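Local structure of branched-chain alpha-ketoacid decarboxylase (Lactococcus lactis, 2VBF) at residues 32-37 with 171-176; 304-309 with 316-321; 383-388 with 526-531. The protein is a thiamine diphosphate- and magnesium-dependent decarboxylase that probably converts branched-chain and aromatic alpha-keto acids to aldehydes. All coordinates share one frame; numbering follows the deposited sequence.

Interaction 1 of 3, residues 32-37 with 171-176; sequences LDRLHE and RVLSQL
Arg-34 and Leu-35 meet Leu-173 where helices 27-37 and 165-179 pack beside each other against the parallel sheet of the N-terminal thiamine diphosphate-binding domain. The backbones stay well apart, 8.1 Å between the CA atoms of Arg-34 and Leu-173, and Leu-173 bridges the gap. Its CD1 methyl reaches CB of Arg-34 at 3.6 Å and approaches CD2 of Leu-35 more loosely, at 4.4 Å. No hydrogen bond crosses between the segments, and only 104 Å² is buried, so this is a narrow apolar touch.

The arginine contributes the root of its side chain, not its charge. A bend at chi2 (-52°) turns the chain off, and the guanidinium leads away from Leu-173. NH1 of Arg-34 makes a salt-bridging hydrogen bond to OE2 of Glu-37 at 2.8 Å. OE2 uses its syn lone pair and is tilted 22° out of the guanidinium plane, while CD of Glu-37 lies at the edge, in that plane. NE forms a salt bridge with Asp-170, just before 171-176 on helix 165-179, so charge spans the two helices.

Below the pair runs strand 116-122: Leu-35 rests on Ile-119 and Leu-173 on Val-117, which puts both helices on one face of the sheet.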
loop_
_atom_site.group_PDB
_atom_site.type_symbol
_atom_site.label_atom_id
_atom_site.label_comp_id
_atom_site.label_asym_id
_atom_site.label_seq_id
_atom_site.Cartn_x
_atom_site.Cartn_y
_atom_site.Cartn_z
ATOM N N LEU A 32 -8.259 -6.957 -23.929
ATOM C CA LEU A 32 -8.791 -5.611 -24.006
ATOM C C LEU A 32 -10.190 -5.602 -24.654
ATOM O O LEU A 32 -11.061 -4.839 -24.241
ATOM C CB LEU A 32 -7.797 -4.679 -24.720
ATOM C CG LEU A 32 -6.478 -4.412 -23.957
ATOM C CD1 LEU A 32 -5.483 -3.667 -24.814
ATOM C CD2 LEU A 32 -6.761 -3.641 -22.672
ATOM N N ASP A 33 -10.414 -6.479 -25.632
ATOM C CA ASP A 33 -11.739 -6.620 -26.228
ATOM C C ASP A 33 -12.764 -7.058 -25.176
ATOM O O ASP A 33 -13.858 -6.490 -25.097
ATOM C CB ASP A 33 -11.727 -7.607 -27.395
ATOM C CG ASP A 33 -11.312 -6.967 -28.723
ATOM O OD1 ASP A 33 -11.155 -5.737 -28.802
ATOM O OD2 ASP A 33 -11.148 -7.714 -29.707
ATOM N N ARG A 34 -12.397 -8.045 -24.358
ATOM C CA ARG A 34 -13.287 -8.536 -23.305
ATOM C C ARG A 34 -13.558 -7.464 -22.254
ATOM O O ARG A 34 -14.684 -7.325 -21.800
ATOM C CB ARG A 34 -12.727 -9.786 -22.633
ATOM C CG ARG A 34 -12.732 -11.049 -23.502
ATOM C CD ARG A 34 -14.111 -11.337 -24.107
ATOM N NE ARG A 34 -14.295 -12.751 -24.434
ATOM C CZ ARG A 34 -15.386 -13.257 -25.014
ATOM N NH1 ARG A 34 -16.389 -12.474 -25.374
ATOM N NH2 ARG A 34 -15.471 -14.556 -25.259
ATOM N N LEU A 35 -12.528 -6.706 -21.871
ATOM C CA LEU A 35 -12.723 -5.587 -20.944
ATOM C C LEU A 35 -13.679 -4.544 -21.524
ATOM O O LEU A 35 -14.557 -4.045 -20.825
ATOM C CB LEU A 35 -11.386 -4.949 -20.544
ATOM C CG LEU A 35 -10.401 -5.861 -19.808
ATOM C CD1 LEU A 35 -9.146 -5.049 -19.479
ATOM C CD2 LEU A 35 -11.008 -6.502 -18.539
ATOM N N HIS A 36 -13.520 -4.220 -22.803
ATOM C CA HIS A 36 -14.470 -3.340 -23.490
ATOM C C HIS A 36 -15.907 -3.862 -23.413
ATOM O O HIS A 36 -16.833 -3.097 -23.161
ATOM C CB HIS A 36 -14.079 -3.147 -24.951
ATOM C CG HIS A 36 -15.115 -2.427 -25.757
ATOM N ND1 HIS A 36 -15.318 -1.067 -25.659
ATOM C CD2 HIS A 36 -16.015 -2.880 -26.663
ATOM C CE1 HIS A 36 -16.294 -0.712 -26.475
ATOM N NE2 HIS A 36 -16.741 -1.793 -27.090
ATOM N N GLU A 37 -16.090 -5.165 -23.629
ATOM C CA GLU A 37 -17.415 -5.783 -23.542
ATOM C C GLU A 37 -18.054 -5.588 -22.170
ATOM O O GLU A 37 -19.281 -5.479 -22.057
ATOM C CB GLU A 37 -17.350 -7.285 -23.787
ATOM C CG GLU A 37 -17.042 -7.746 -25.176
ATOM C CD GLU A 37 -17.076 -9.268 -25.265
ATOM O OE1 GLU A 37 -17.799 -9.908 -24.467
ATOM O OE2 GLU A 37 -16.383 -9.822 -26.134
ATOM N N ARG A 171 -12.816 -17.539 -18.548
ATOM C CA ARG A 171 -13.186 -18.204 -17.308
ATOM C C ARG A 171 -13.232 -17.197 -16.169
ATOM O O ARG A 171 -14.213 -17.127 -15.442
ATOM C CB ARG A 171 -12.205 -19.312 -16.951
ATOM C CG ARG A 171 -12.547 -20.020 -15.618
ATOM C CD ARG A 171 -11.577 -21.119 -15.272
ATOM N NE ARG A 171 -10.216 -20.666 -14.973
ATOM C CZ ARG A 171 -9.839 -20.123 -13.821
ATOM N NH1 ARG A 171 -10.720 -19.906 -12.850
ATOM N NH2 ARG A 171 -8.576 -19.786 -13.647
ATOM N N VAL A 172 -12.167 -16.419 -16.017
ATOM C CA VAL A 172 -12.100 -15.514 -14.863
ATOM C C VAL A 172 -13.081 -14.341 -15.015
ATOM O O VAL A 172 -13.719 -13.960 -14.040
ATOM C CB VAL A 172 -10.646 -15.040 -14.567
ATOM C CG1 VAL A 172 -9.692 -16.240 -14.446
ATOM C CG2 VAL A 172 -10.155 -14.056 -15.630
ATOM N N LEU A 173 -13.240 -13.797 -16.222
ATOM C CA LEU A 173 -14.176 -12.701 -16.434
ATOM C C LEU A 173 -15.628 -13.167 -16.360
ATOM O O LEU A 173 -16.507 -12.407 -15.968
ATOM C CB LEU A 173 -13.897 -11.975 -17.755
ATOM C CG LEU A 173 -12.521 -11.309 -17.863
ATOM C CD1 LEU A 173 -12.349 -10.624 -19.204
ATOM C CD2 LEU A 173 -12.292 -10.303 -16.739
ATOM N N SER A 174 -15.879 -14.418 -16.750
ATOM C CA SER A 174 -17.200 -15.012 -16.550
ATOM C C SER A 174 -17.502 -15.110 -15.052
ATOM O O SER A 174 -18.630 -14.830 -14.632
ATOM C CB SER A 174 -17.288 -16.387 -17.222
ATOM O OG SER A 174 -17.306 -16.241 -18.634
ATOM N N GLN A 175 -16.494 -15.462 -14.251
ATOM C CA GLN A 175 -16.636 -15.463 -12.787
ATOM C C GLN A 175 -16.867 -14.045 -12.252
ATOM O O GLN A 175 -17.662 -13.850 -11.337
ATOM C CB GLN A 175 -15.442 -16.116 -12.099
ATOM C CG GLN A 175 -15.710 -16.571 -10.665
ATOM C CD GLN A 175 -16.692 -17.740 -10.548
ATOM O OE1 GLN A 175 -17.185 -18.294 -11.559
ATOM N NE2 GLN A 175 -16.957 -18.148 -9.322
ATOM N N LEU A 176 -16.193 -13.048 -12.828
ATOM C CA LEU A 176 -16.482 -11.654 -12.464
ATOM C C LEU A 176 -17.961 -11.333 -12.701
ATOM O O LEU A 176 -18.632 -10.766 -11.843
ATOM C CB LEU A 176 -15.578 -10.688 -13.224
ATOM C CG LEU A 176 -15.821 -9.209 -12.904
ATOM C CD1 LEU A 176 -14.512 -8.488 -12.652
ATOM C CD2 LEU A 176 -16.633 -8.520 -13.989
#

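Interaction 2 of 3, residues 304-309 with 316-321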
loop_
_atom_site.group_PDB
_atom_site.type_symbol
_atom_site.label_atom_id
_atom_site.label_comp_id
_atom_site.label_asym_id
_atom_site.label_seq_id
_atom_site.Cartn_x
_atom_site.Cartn_y
_atom_site.Cartn_z
ATOM N N VAL A 304 -28.200 -7.666 1.395
ATOM C CA VAL A 304 -27.803 -7.028 2.651
ATOM C C VAL A 304 -26.815 -7.886 3.452
ATOM O O VAL A 304 -26.957 -9.102 3.511
ATOM C CB VAL A 304 -29.049 -6.772 3.515
ATOM C CG1 VAL A 304 -28.661 -6.282 4.906
ATOM C CG2 VAL A 304 -29.971 -5.782 2.817
ATOM N N LYS A 305 -25.828 -7.251 4.080
ATOM C CA LYS A 305 -25.030 -7.927 5.087
ATOM C C LYS A 305 -24.984 -7.058 6.325
ATOM O O LYS A 305 -24.682 -5.871 6.239
ATOM C CB LYS A 305 -23.616 -8.276 4.610
ATOM C CG LYS A 305 -23.592 -9.359 3.534
ATOM C CD LYS A 305 -22.183 -9.854 3.245
ATOM C CE LYS A 305 -22.180 -10.995 2.239
ATOM N NZ LYS A 305 -20.808 -11.496 1.922
ATOM N N LEU A 306 -25.275 -7.680 7.465
ATOM C CA LEU A 306 -25.347 -7.004 8.743
ATOM C C LEU A 306 -23.979 -6.995 9.427
ATOM O O LEU A 306 -23.507 -8.024 9.889
ATOM C CB LEU A 306 -26.383 -7.700 9.628
ATOM C CG LEU A 306 -27.788 -7.729 8.998
ATOM C CD1 LEU A 306 -28.664 -8.880 9.566
ATOM C CD2 LEU A 306 -28.441 -6.354 9.157
ATOM N N THR A 307 -23.353 -5.820 9.470
ATOM C CA THR A 307 -21.990 -5.665 10.005
ATOM C C THR A 307 -22.007 -4.719 11.213
ATOM O O THR A 307 -22.999 -4.024 11.445
ATOM C CB THR A 307 -20.991 -5.129 8.926
ATOM O OG1 THR A 307 -21.183 -3.724 8.711
ATOM C CG2 THR A 307 -21.137 -5.902 7.589
ATOM N N ASP A 308 -20.910 -4.650 11.973
ATOM C CA ASP A 308 -20.922 -3.796 13.182
ATOM C C ASP A 308 -21.292 -2.333 12.891
ATOM O O ASP A 308 -22.186 -1.769 13.537
ATOM C CB ASP A 308 -19.624 -3.910 14.035
ATOM C CG ASP A 308 -18.346 -3.503 13.301
ATOM O OD1 ASP A 308 -18.340 -3.357 12.056
ATOM O OD2 ASP A 308 -17.312 -3.339 14.008
ATOM N N SER A 309 -20.652 -1.731 11.895
ATOM C CA SER A 309 -20.827 -0.295 11.608
ATOM C C SER A 309 -22.173 0.058 10.959
ATOM O O SER A 309 -22.564 1.231 10.947
ATOM C CB SER A 309 -19.690 0.220 10.720
ATOM O OG SER A 309 -18.426 -0.041 11.305
ATOM N N HIS A 316 -29.547 -4.373 15.935
ATOM C CA HIS A 316 -30.707 -4.566 15.063
ATOM C C HIS A 316 -31.669 -5.614 15.625
ATOM O O HIS A 316 -31.282 -6.466 16.434
ATOM C CB HIS A 316 -30.250 -4.989 13.660
ATOM C CG HIS A 316 -29.429 -6.245 13.642
ATOM N ND1 HIS A 316 -28.167 -6.313 14.195
ATOM C CD2 HIS A 316 -29.685 -7.476 13.139
ATOM C CE1 HIS A 316 -27.686 -7.533 14.038
ATOM N NE2 HIS A 316 -28.586 -8.259 13.403
ATOM N N HIS A 317 -32.927 -5.530 15.206
ATOM C CA HIS A 317 -33.942 -6.518 15.563
ATOM C C HIS A 317 -34.717 -6.867 14.304
ATOM O O HIS A 317 -35.721 -6.241 13.998
ATOM C CB HIS A 317 -34.888 -5.960 16.624
ATOM C CG HIS A 317 -34.209 -5.600 17.904
ATOM N ND1 HIS A 317 -33.843 -6.540 18.844
ATOM C CD2 HIS A 317 -33.834 -4.400 18.407
ATOM C CE1 HIS A 317 -33.266 -5.934 19.867
ATOM N NE2 HIS A 317 -33.250 -4.634 19.628
ATOM N N LEU A 318 -34.221 -7.860 13.573
ATOM C CA LEU A 318 -34.815 -8.267 12.313
ATOM C C LEU A 318 -35.146 -9.747 12.433
ATOM O O LEU A 318 -34.251 -10.585 12.472
ATOM C CB LEU A 318 -33.854 -8.006 11.139
ATOM C CG LEU A 318 -33.386 -6.559 10.942
ATOM C CD1 LEU A 318 -32.258 -6.480 9.909
ATOM C CD2 LEU A 318 -34.561 -5.654 10.542
ATOM N N ASP A 319 -36.438 -10.054 12.475
ATOM C CA ASP A 319 -36.921 -11.407 12.758
ATOM C C ASP A 319 -36.866 -12.319 11.522
ATOM O O ASP A 319 -37.655 -12.184 10.591
ATOM C CB ASP A 319 -38.357 -11.316 13.293
ATOM C CG ASP A 319 -38.859 -12.614 13.889
ATOM O OD1 ASP A 319 -38.272 -13.694 13.654
ATOM O OD2 ASP A 319 -39.866 -12.536 14.620
ATOM N N GLU A 320 -35.907 -13.244 11.534
ATOM C CA GLU A 320 -35.782 -14.303 10.526
ATOM C C GLU A 320 -37.092 -15.038 10.220
ATOM O O GLU A 320 -37.341 -15.426 9.079
ATOM C CB GLU A 320 -34.697 -15.310 10.967
ATOM C CG GLU A 320 -34.882 -15.912 12.394
ATOM C CD GLU A 320 -34.724 -14.890 13.537
ATOM O OE1 GLU A 320 -33.899 -13.952 13.414
ATOM O OE2 GLU A 320 -35.447 -15.015 14.556
ATOM N N ASN A 321 -37.944 -15.215 11.235
ATOM C CA ASN A 321 -39.211 -15.934 11.056
ATOM C C ASN A 321 -40.216 -15.189 10.176
ATOM O O ASN A 321 -41.168 -15.794 9.688
ATOM C CB ASN A 321 -39.858 -16.238 12.408
ATOM C CG ASN A 321 -38.985 -17.101 13.291
ATOM O OD1 ASN A 321 -38.403 -18.083 12.835
ATOM N ND2 ASN A 321 -38.888 -16.740 14.565
#
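The imidazole of His-316 has one methyl of Leu-306, CD2, over one face, 4.3 Å above the ring plane and displaced toward the rim. The other methyl, CD1, comes in obliquely and makes the closer approach, 3.9 Å to NE2 and 4.0 Å to CD2 of His-316. Two ring atoms at nearly equal distance show that the methyl sits beside the bond joining them. The histidine reaches this position with CG between its backbone N and carbonyl carbon (chi1 58°).

Leu-306 is the shared partner. Its branches divide the work: while CD1 meets the imidazole, CD2 touches CD1 of Leu-318 at 3.9 Å, the two leucines meeting at a slant. No hydrogen bond joins the segments, and none of the three touching residues is fully buried, which marks a small cluster of two leucines and an imidazole at the surface, held by van der Waals contact.

A second flat group, the carboxylate of Asp-319, shapes the end of 316-321. Its OD1 accepts from N of Asn-321 at 2.9 Å, met from 43° out of the carboxylate plane, and so closes an Asx turn as the 3-10 segment begins. In the other segment, OD2 of Asp-308 bonds Gln-568 and also His-135 of the second subunit, carrying the loop to the dimer interface.

Both segments belong to the connection between strands 298-302 and 323-326, parallel neighbours in the central-domain sheet. Leu-318 packs on Val-293 of helix 287-295, and Lys-305 touches helix 237-241.

Interaction 3 of 3, residues 383-388 with 526-531; sequences WQAVES and NEFVSV
Phe-528 leaves helix 525-537 toward Ala-385 and Val-386 of helix 379-389, and its atoms can be followed outward. CB is still 5.8 Å from CB of Ala-385. CG stands anti to the backbone N (chi1 -179°), which extends the ring across the gap between the helices. The first ring atom to meet the other side is CD2, 3.9 Å from CB of Ala-385; the next, CE2, makes the closest approach to that methyl at 3.6 Å. At the far end CZ touches CG2 of Val-386 at 3.8 Å. The contact therefore runs along the CD2-CE2-CZ side of the ring and passes from one residue to the next in the sequence of the opposing helix. Both aliphatic groups approach the ring plane obliquely.

For Val-386 the first torsion decides which methyl takes part: CG1 is anti to the backbone N, while CG2, beside that nitrogen, is the branch turned to Phe-528. With the small side chain of Ala-385 goes a close pairing of backbones: its CA is 7.5 Å from CA of Val-529, the shortest CA-CA distance between the segments. All three touching residues are buried, and the junction is purely apolar, without a hydrogen bond across it.

The bound thiamine diphosphate lies about 13 Å from the side chain of Val-386, so the contact is structural packing that does not touch the cofactor. Phe-528 also rests on Val-522 and Leu-547 and meets the ring of Phe-475 at about 40°; these belong to strands 517-522, 542-548 and 473-478, neighbours in the C-terminal parallel sheet that the two helices cover.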
loop_
_atom_site.group_PDB
_atom_site.type_symbol
_atom_site.label_atom_id
_atom_site.label_comp_id
_atom_site.label_asym_id
_atom_site.label_seq_id
_atom_site.Cartn_x
_atom_site.Cartn_y
_atom_site.Cartn_z
ATOM N N TRP A 383 -23.555 18.734 8.441
ATOM C CA TRP A 383 -24.266 17.685 7.677
ATOM C C TRP A 383 -25.689 18.128 7.332
ATOM O O TRP A 383 -26.213 17.735 6.299
ATOM C CB TRP A 383 -24.196 16.315 8.367
ATOM C CG TRP A 383 -22.772 15.976 8.626
ATOM C CD1 TRP A 383 -22.172 15.873 9.838
ATOM C CD2 TRP A 383 -21.733 15.839 7.647
ATOM N NE1 TRP A 383 -20.828 15.635 9.681
ATOM C CE2 TRP A 383 -20.531 15.611 8.348
ATOM C CE3 TRP A 383 -21.703 15.870 6.245
ATOM C CZ2 TRP A 383 -19.316 15.410 7.700
ATOM C CZ3 TRP A 383 -20.485 15.669 5.597
ATOM C CH2 TRP A 383 -19.311 15.438 6.328
ATOM N N GLN A 384 -26.287 18.961 8.187
ATOM C CA GLN A 384 -27.580 19.595 7.875
ATOM C C GLN A 384 -27.437 20.457 6.621
ATOM O O GLN A 384 -28.279 20.413 5.713
ATOM C CB GLN A 384 -28.056 20.451 9.054
ATOM C CG GLN A 384 -29.503 20.945 8.938
ATOM C CD GLN A 384 -29.845 22.022 9.947
ATOM O OE1 GLN A 384 -29.125 22.230 10.920
ATOM N NE2 GLN A 384 -30.945 22.729 9.707
ATOM N N ALA A 385 -26.358 21.234 6.566
ATOM C CA ALA A 385 -26.056 22.069 5.412
ATOM C C ALA A 385 -25.836 21.254 4.137
ATOM O O ALA A 385 -26.371 21.594 3.085
ATOM C CB ALA A 385 -24.843 22.945 5.694
ATOM N N VAL A 386 -25.051 20.176 4.232
ATOM C CA VAL A 386 -24.795 19.317 3.071
ATOM C C VAL A 386 -26.103 18.689 2.564
ATOM O O VAL A 386 -26.342 18.652 1.355
ATOM C CB VAL A 386 -23.732 18.222 3.360
ATOM C CG1 VAL A 386 -23.634 17.257 2.191
ATOM C CG2 VAL A 386 -22.368 18.851 3.641
ATOM N N GLU A 387 -26.948 18.243 3.491
ATOM C CA GLU A 387 -28.232 17.632 3.138
ATOM C C GLU A 387 -29.102 18.598 2.350
ATOM O O GLU A 387 -29.669 18.228 1.324
ATOM C CB GLU A 387 -28.988 17.182 4.384
ATOM C CG GLU A 387 -30.320 16.496 4.069
ATOM C CD GLU A 387 -30.966 15.894 5.282
ATOM O OE1 GLU A 387 -31.220 16.644 6.248
ATOM O OE2 GLU A 387 -31.235 14.682 5.280
ATOM N N SER A 388 -29.201 19.829 2.843
ATOM C CA SER A 388 -29.979 20.881 2.186
ATOM C C SER A 388 -29.400 21.250 0.820
ATOM O O SER A 388 -30.126 21.312 -0.178
ATOM C CB SER A 388 -30.033 22.120 3.093
ATOM O OG SER A 388 -31.067 23.012 2.703
ATOM N N ASN A 526 -21.655 30.599 7.290
ATOM C CA ASN A 526 -21.852 31.500 6.146
ATOM C C ASN A 526 -20.855 31.236 5.033
ATOM O O ASN A 526 -21.206 31.225 3.849
ATOM C CB ASN A 526 -21.698 32.971 6.566
ATOM C CG ASN A 526 -22.923 33.522 7.259
ATOM O OD1 ASN A 526 -24.052 33.122 6.972
ATOM N ND2 ASN A 526 -22.706 34.462 8.174
ATOM N N GLU A 527 -19.598 31.055 5.427
ATOM C CA GLU A 527 -18.539 30.744 4.481
ATOM C C GLU A 527 -18.803 29.413 3.785
ATOM O O GLU A 527 -18.594 29.299 2.585
ATOM C CB GLU A 527 -17.184 30.706 5.184
ATOM C CG GLU A 527 -16.630 32.085 5.495
ATOM C CD GLU A 527 -15.550 32.066 6.554
ATOM O OE1 GLU A 527 -15.115 30.968 6.947
ATOM O OE2 GLU A 527 -15.133 33.160 7.001
ATOM N N PHE A 528 -19.283 28.428 4.538
ATOM C CA PHE A 528 -19.583 27.112 3.964
ATOM C C PHE A 528 -20.657 27.186 2.880
ATOM O O PHE A 528 -20.472 26.679 1.774
ATOM C CB PHE A 528 -20.008 26.106 5.021
ATOM C CG PHE A 528 -20.299 24.752 4.444
ATOM C CD1 PHE A 528 -19.258 23.894 4.111
ATOM C CD2 PHE A 528 -21.601 24.364 4.163
ATOM C CE1 PHE A 528 -19.518 22.660 3.529
ATOM C CE2 PHE A 528 -21.863 23.130 3.598
ATOM C CZ PHE A 528 -20.814 22.281 3.284
ATOM N N VAL A 529 -21.768 27.846 3.196
ATOM C CA VAL A 529 -22.854 28.034 2.232
ATOM C C VAL A 529 -22.386 28.799 0.992
ATOM O O VAL A 529 -22.709 28.397 -0.127
ATOM C CB VAL A 529 -24.079 28.719 2.889
ATOM C CG1 VAL A 529 -25.094 29.144 1.836
ATOM C CG2 VAL A 529 -24.716 27.779 3.896
ATOM N N SER A 530 -21.608 29.869 1.177
ATOM C CA SER A 530 -21.091 30.666 0.053
ATOM C C SER A 530 -20.242 29.817 -0.893
ATOM O O SER A 530 -20.473 29.797 -2.100
ATOM C CB SER A 530 -20.272 31.866 0.555
ATOM O OG SER A 530 -19.707 32.620 -0.522
ATOM N N VAL A 531 -19.276 29.100 -0.328
ATOM C CA VAL A 531 -18.361 28.287 -1.127
ATOM C C VAL A 531 -19.063 27.082 -1.758
ATOM O O VAL A 531 -18.785 26.727 -2.899
ATOM C CB VAL A 531 -17.158 27.794 -0.291
ATOM C CG1 VAL A 531 -16.296 26.868 -1.120
ATOM C CG2 VAL A 531 -16.336 28.981 0.224
#

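In the fold
From the N terminus the three contacts follow in series, none enclosing or crossing another. Interaction 1 closes a loop of 133 residues within the N-terminal region, joining its first long helix to helix 165-179 over the first parallel sheet. Interaction 2 opens later and spans just six residues, folding one strand connection of the central mixed sheet onto itself. Interaction 3 again closes a long loop, of 137 residues, bringing helices 379-389 and 525-537 together on the last parallel sheet. Interactions 1 and 3, with centres 43 Å apart, lie on opposite sides of the chain's centre. Each contact belongs to a different sheet region, and none touches another.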